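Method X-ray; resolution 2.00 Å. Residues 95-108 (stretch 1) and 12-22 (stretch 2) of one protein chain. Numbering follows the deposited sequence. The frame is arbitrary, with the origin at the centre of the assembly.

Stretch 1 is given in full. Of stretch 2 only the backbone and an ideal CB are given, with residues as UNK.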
# COMPACT_ATOMS: atom_id res chain seq x y z
N VAL A 95 -15.25 1.99 1.87
CA VAL A 95 -14.53 2.35 0.64
C VAL A 95 -13.89 3.71 0.87
O VAL A 95 -12.71 3.96 0.54
CB VAL A 95 -15.49 2.39 -0.60
CG1 VAL A 95 -14.86 3.11 -1.78
CG2 VAL A 95 -15.89 0.97 -1.00
N GLU A 96 -14.71 4.63 1.37
CA GLU A 96 -14.18 5.98 1.64
C GLU A 96 -13.01 5.95 2.62
O GLU A 96 -12.01 6.62 2.39
CB GLU A 96 -15.27 6.90 2.12
CG GLU A 96 -14.74 8.33 2.18
CD GLU A 96 -15.69 9.23 2.85
OE1 GLU A 96 -15.77 9.18 4.08
OE2 GLU A 96 -16.41 9.95 2.13
N ASN A 97 -13.13 5.23 3.73
CA ASN A 97 -12.03 5.17 4.71
C ASN A 97 -10.77 4.69 4.02
O ASN A 97 -9.69 5.18 4.27
CB ASN A 97 -12.26 4.02 5.75
CG ASN A 97 -13.05 4.46 6.94
OD1 ASN A 97 -13.28 5.68 7.14
ND2 ASN A 97 -13.49 3.47 7.78
N SER A 98 -10.96 3.67 3.18
CA SER A 98 -9.87 3.04 2.45
C SER A 98 -9.19 3.98 1.44
O SER A 98 -7.94 4.05 1.41
CB SER A 98 -10.39 1.74 1.84
OG SER A 98 -9.33 1.09 1.23
N LEU A 99 -9.98 4.73 0.65
CA LEU A 99 -9.47 5.75 -0.23
C LEU A 99 -8.67 6.81 0.51
O LEU A 99 -7.59 7.18 0.04
CB LEU A 99 -10.58 6.45 -1.04
CG LEU A 99 -11.28 5.60 -2.08
CD1 LEU A 99 -12.68 6.23 -2.40
CD2 LEU A 99 -10.33 5.48 -3.34
N ALA A 100 -9.21 7.32 1.62
CA ALA A 100 -8.57 8.39 2.42
C ALA A 100 -7.26 7.88 3.01
O ALA A 100 -6.24 8.54 2.90
CB ALA A 100 -9.49 8.89 3.52
N TRP A 101 -7.26 6.64 3.53
CA TRP A 101 -6.05 6.07 4.09
C TRP A 101 -5.00 5.88 2.99
O TRP A 101 -3.85 6.20 3.18
CB TRP A 101 -6.37 4.72 4.76
CG TRP A 101 -5.28 4.19 5.54
CD1 TRP A 101 -4.30 3.30 5.11
CD2 TRP A 101 -5.00 4.47 6.91
NE1 TRP A 101 -3.44 3.05 6.16
CE2 TRP A 101 -3.84 3.74 7.27
CE3 TRP A 101 -5.59 5.30 7.87
CZ2 TRP A 101 -3.29 3.79 8.57
CZ3 TRP A 101 -5.04 5.35 9.15
CH2 TRP A 101 -3.90 4.59 9.48
N ASN A 102 -5.41 5.31 1.86
CA ASN A 102 -4.56 5.16 0.69
C ASN A 102 -3.86 6.47 0.29
O ASN A 102 -2.64 6.50 0.06
CB ASN A 102 -5.43 4.67 -0.48
CG ASN A 102 -4.63 3.94 -1.55
OD1 ASN A 102 -4.43 4.46 -2.64
ND2 ASN A 102 -4.16 2.75 -1.23
N GLU A 103 -4.64 7.57 0.27
CA GLU A 103 -4.10 8.93 -0.01
C GLU A 103 -3.10 9.40 1.03
O GLU A 103 -2.02 9.88 0.71
CB GLU A 103 -5.24 9.97 -0.10
CG GLU A 103 -6.06 9.86 -1.39
CD GLU A 103 -5.30 10.39 -2.61
OE1 GLU A 103 -4.30 11.14 -2.47
OE2 GLU A 103 -5.76 10.07 -3.74
N LEU A 104 -3.47 9.28 2.29
CA LEU A 104 -2.56 9.67 3.37
C LEU A 104 -1.28 8.87 3.40
O LEU A 104 -0.16 9.43 3.62
CB LEU A 104 -3.28 9.52 4.70
CG LEU A 104 -4.42 10.55 4.86
CD1 LEU A 104 -5.47 10.01 5.83
CD2 LEU A 104 -3.92 11.95 5.30
N ARG A 105 -1.42 7.56 3.22
CA ARG A 105 -0.19 6.68 3.17
C ARG A 105 0.76 7.09 2.01
O ARG A 105 1.98 7.23 2.20
CB ARG A 105 -0.61 5.20 3.10
CG ARG A 105 0.52 4.27 2.72
CD ARG A 105 1.52 4.07 3.86
NE ARG A 105 0.91 3.49 5.05
CZ ARG A 105 1.39 3.63 6.28
NH1 ARG A 105 2.52 4.31 6.52
NH2 ARG A 105 0.73 3.07 7.29
N ALA A 106 0.21 7.33 0.82
CA ALA A 106 0.98 7.76 -0.34
C ALA A 106 1.59 9.14 -0.15
O ALA A 106 2.74 9.39 -0.52
CB ALA A 106 0.08 7.74 -1.66
N SER A 107 0.85 10.04 0.48
CA SER A 107 1.32 11.43 0.62
C SER A 107 2.41 11.58 1.65
O SER A 107 3.25 12.47 1.52
CB SER A 107 0.15 12.36 0.98
OG SER A 107 -0.70 12.55 -0.15
N ALA A 108 2.39 10.76 2.70
CA ALA A 108 3.36 10.89 3.79
C ALA A 108 4.78 10.58 3.32
O ALA A 108 5.74 10.90 4.02
CB ALA A 108 2.96 10.01 4.96
N UNK A 12 -13.72 16.09 6.25
CA UNK A 12 -12.30 15.99 5.96
C UNK A 12 -11.98 14.64 5.34
O UNK A 12 -11.26 14.59 4.35
CB UNK A 12 -11.47 16.20 7.23
N UNK A 13 -12.52 13.56 5.91
CA UNK A 13 -12.38 12.21 5.32
C UNK A 13 -12.82 12.14 3.83
O UNK A 13 -12.10 11.58 2.98
CB UNK A 13 -13.21 11.21 6.14
N UNK A 14 -13.98 12.72 3.52
CA UNK A 14 -14.45 12.79 2.13
C UNK A 14 -13.54 13.59 1.17
O UNK A 14 -13.27 13.13 0.08
CB UNK A 14 -15.85 13.41 2.12
N UNK A 15 -13.12 14.78 1.59
CA UNK A 15 -12.17 15.60 0.85
C UNK A 15 -10.87 14.88 0.60
O UNK A 15 -10.34 14.81 -0.54
CB UNK A 15 -11.90 16.91 1.60
N UNK A 16 -10.35 14.27 1.63
CA UNK A 16 -9.15 13.48 1.43
C UNK A 16 -9.35 12.32 0.45
O UNK A 16 -8.53 12.16 -0.46
CB UNK A 16 -8.67 12.94 2.78
N UNK A 17 -10.41 11.53 0.64
CA UNK A 17 -10.69 10.41 -0.23
C UNK A 17 -10.82 10.82 -1.72
O UNK A 17 -10.34 10.09 -2.62
CB UNK A 17 -11.97 9.72 0.24
N UNK A 18 -11.46 11.96 -1.96
CA UNK A 18 -11.88 12.35 -3.29
C UNK A 18 -10.87 13.21 -4.04
O UNK A 18 -10.77 13.11 -5.27
CB UNK A 18 -13.21 13.10 -3.20
N UNK A 19 -10.17 14.06 -3.30
CA UNK A 19 -9.36 15.15 -3.88
C UNK A 19 -7.89 15.07 -3.39
O UNK A 19 -7.02 15.79 -3.87
CB UNK A 19 -9.96 16.51 -3.51
N UNK A 20 -7.65 14.15 -2.47
CA UNK A 20 -6.36 13.95 -1.85
C UNK A 20 -6.03 15.06 -0.87
O UNK A 20 -6.78 16.02 -0.71
CB UNK A 20 -5.27 13.85 -2.92
N UNK A 21 -4.87 14.94 -0.23
CA UNK A 21 -4.35 15.97 0.66
C UNK A 21 -4.26 17.38 -0.00
O UNK A 21 -4.62 18.36 0.62
CB UNK A 21 -2.97 15.54 1.15
N UNK A 22 -3.82 17.48 -1.26
CA UNK A 22 -3.79 18.80 -1.95
C UNK A 22 -5.17 19.39 -2.27
O UNK A 22 -5.32 20.61 -2.50
CB UNK A 22 -3.01 18.67 -3.26

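The two helices run at 42° with axes 7.5 Å apart at closest approach, tight enough that side-chain size matters where the backbones meet.

Position 12 has nothing of stretch 1 within 5.5 Å of its ideal CB, so the visible atoms set no preference; it is Ser-12. At position 13 CA-to-CB points toward stretch 1, and the ideal CB lies 3.9 Å from Glu-96 OE1 and 5.1 Å from Ala-100 CB. A small residue, or a donor reaching the carboxylate, would suit. It is Ala-13, whose carbonyl O also packs 3.8 Å from Ala-100 CB.

Position 14 points away overall, yet its ideal CB is 3.5 Å from Glu-96 OE2. A short hydroxyl or another donor could answer that acceptor. Thr-14 does so at chi1 -53° (m), with OG1 2.8 Å from Glu-96 OE2; the hydrogen bond is possible, but its proton has another acceptor within reach. Position 15 points away and is unconstrained from here; it is Ala-15.

Position 16 points toward a surface made by Ala-100 CB (4.2 Å from the ideal CB), Leu-104 CG (5.3 Å) and Glu-103 CB (5.4 Å). Mid-sized aliphatics such as Val, Leu or Ile would fit. Ile-16 places CG2 4.1 Å from both Ala-100 CB and Leu-104 CG.

At position 17 the backbones nearly touch, its CA lying 3.9 Å from Ala-100 CA. The ideal CB already sits 3.7 Å from Glu-96 CG, 3.8 Å from Leu-99 CB and 3.9 Å from Ala-100 N, which favours Ala, Gly or perhaps Ser. Ala-17 has the largest covered area in stretch 2; its CB meets Leu-99 CB at 3.7 Å. A water donates to Ala-17 O (2.6 Å) and Glu-103 OE2 (2.9 Å), though acceptors around it outnumber its protons.

Position 18 points away, so many residues would do, long polar ones included. Gln-18 bends back, and a water donates to its OE1 (3.2 Å) and to Glu-96 OE2 (2.8 Å). Position 19, also directed away, is Arg-19.

Position 20 has phi/psi of 73/178, and an ideal CB would clash with Glu-103 OE1 at 2.9 Å. Both observations call for glycine. Gly-20 lets OE1 of Glu-103 approach its CA to 3.5 Å.

Position 21 points toward stretch 1, its ideal CB 4.0 Å from Ser-107 OG, with Leu-104 nearby; a branched or longer aliphatic would suit. Ile-21 brings CD1 to 3.5 Å from Leu-104 CD2, with chi2 off-rotamer at -34°. Position 22 points sideways without a neighbour from stretch 1, and is Arg-22.

Stretch 2, residues 12-22: SATAIAQRGIR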
# COMPACT_ATOMS: atom_id res chain seq x y z
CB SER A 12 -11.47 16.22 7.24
OG SER A 12 -11.68 17.58 7.68
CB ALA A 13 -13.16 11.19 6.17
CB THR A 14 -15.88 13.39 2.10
OG1 THR A 14 -16.70 12.63 3.00
CG2 THR A 14 -16.49 13.37 0.67
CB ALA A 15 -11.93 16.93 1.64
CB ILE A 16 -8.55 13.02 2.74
CG1 ILE A 16 -8.17 14.27 3.59
CG2 ILE A 16 -7.27 12.14 2.44
CD1 ILE A 16 -7.92 13.96 5.09
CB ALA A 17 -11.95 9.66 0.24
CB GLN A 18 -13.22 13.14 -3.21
CG GLN A 18 -14.42 12.23 -2.82
CD GLN A 18 -14.63 11.05 -3.78
OE1 GLN A 18 -14.49 9.86 -3.41
NE2 GLN A 18 -14.97 11.37 -5.03
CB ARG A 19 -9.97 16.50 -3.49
CG ARG A 19 -11.35 16.83 -4.15
CD ARG A 19 -11.83 18.28 -3.75
NE ARG A 19 -12.56 18.31 -2.47
CZ ARG A 19 -12.99 19.42 -1.84
NH1 ARG A 19 -12.78 20.65 -2.36
NH2 ARG A 19 -13.64 19.32 -0.67
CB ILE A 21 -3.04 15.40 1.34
CG1 ILE A 21 -3.41 14.36 2.41
CG2 ILE A 21 -2.02 16.41 1.80
CD1 ILE A 21 -4.70 14.64 3.13
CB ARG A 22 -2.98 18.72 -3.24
CG ARG A 22 -3.45 17.62 -4.19
CD ARG A 22 -2.34 17.21 -5.15
NE ARG A 22 -1.59 18.36 -5.66
CZ ARG A 22 -2.13 19.33 -6.39
NH1 ARG A 22 -3.43 19.28 -6.69
NH2 ARG A 22 -1.38 20.34 -6.81
O HOH W 1 -8.47 9.08 -4.10
O HOH W 2 -16.17 9.77 -0.64
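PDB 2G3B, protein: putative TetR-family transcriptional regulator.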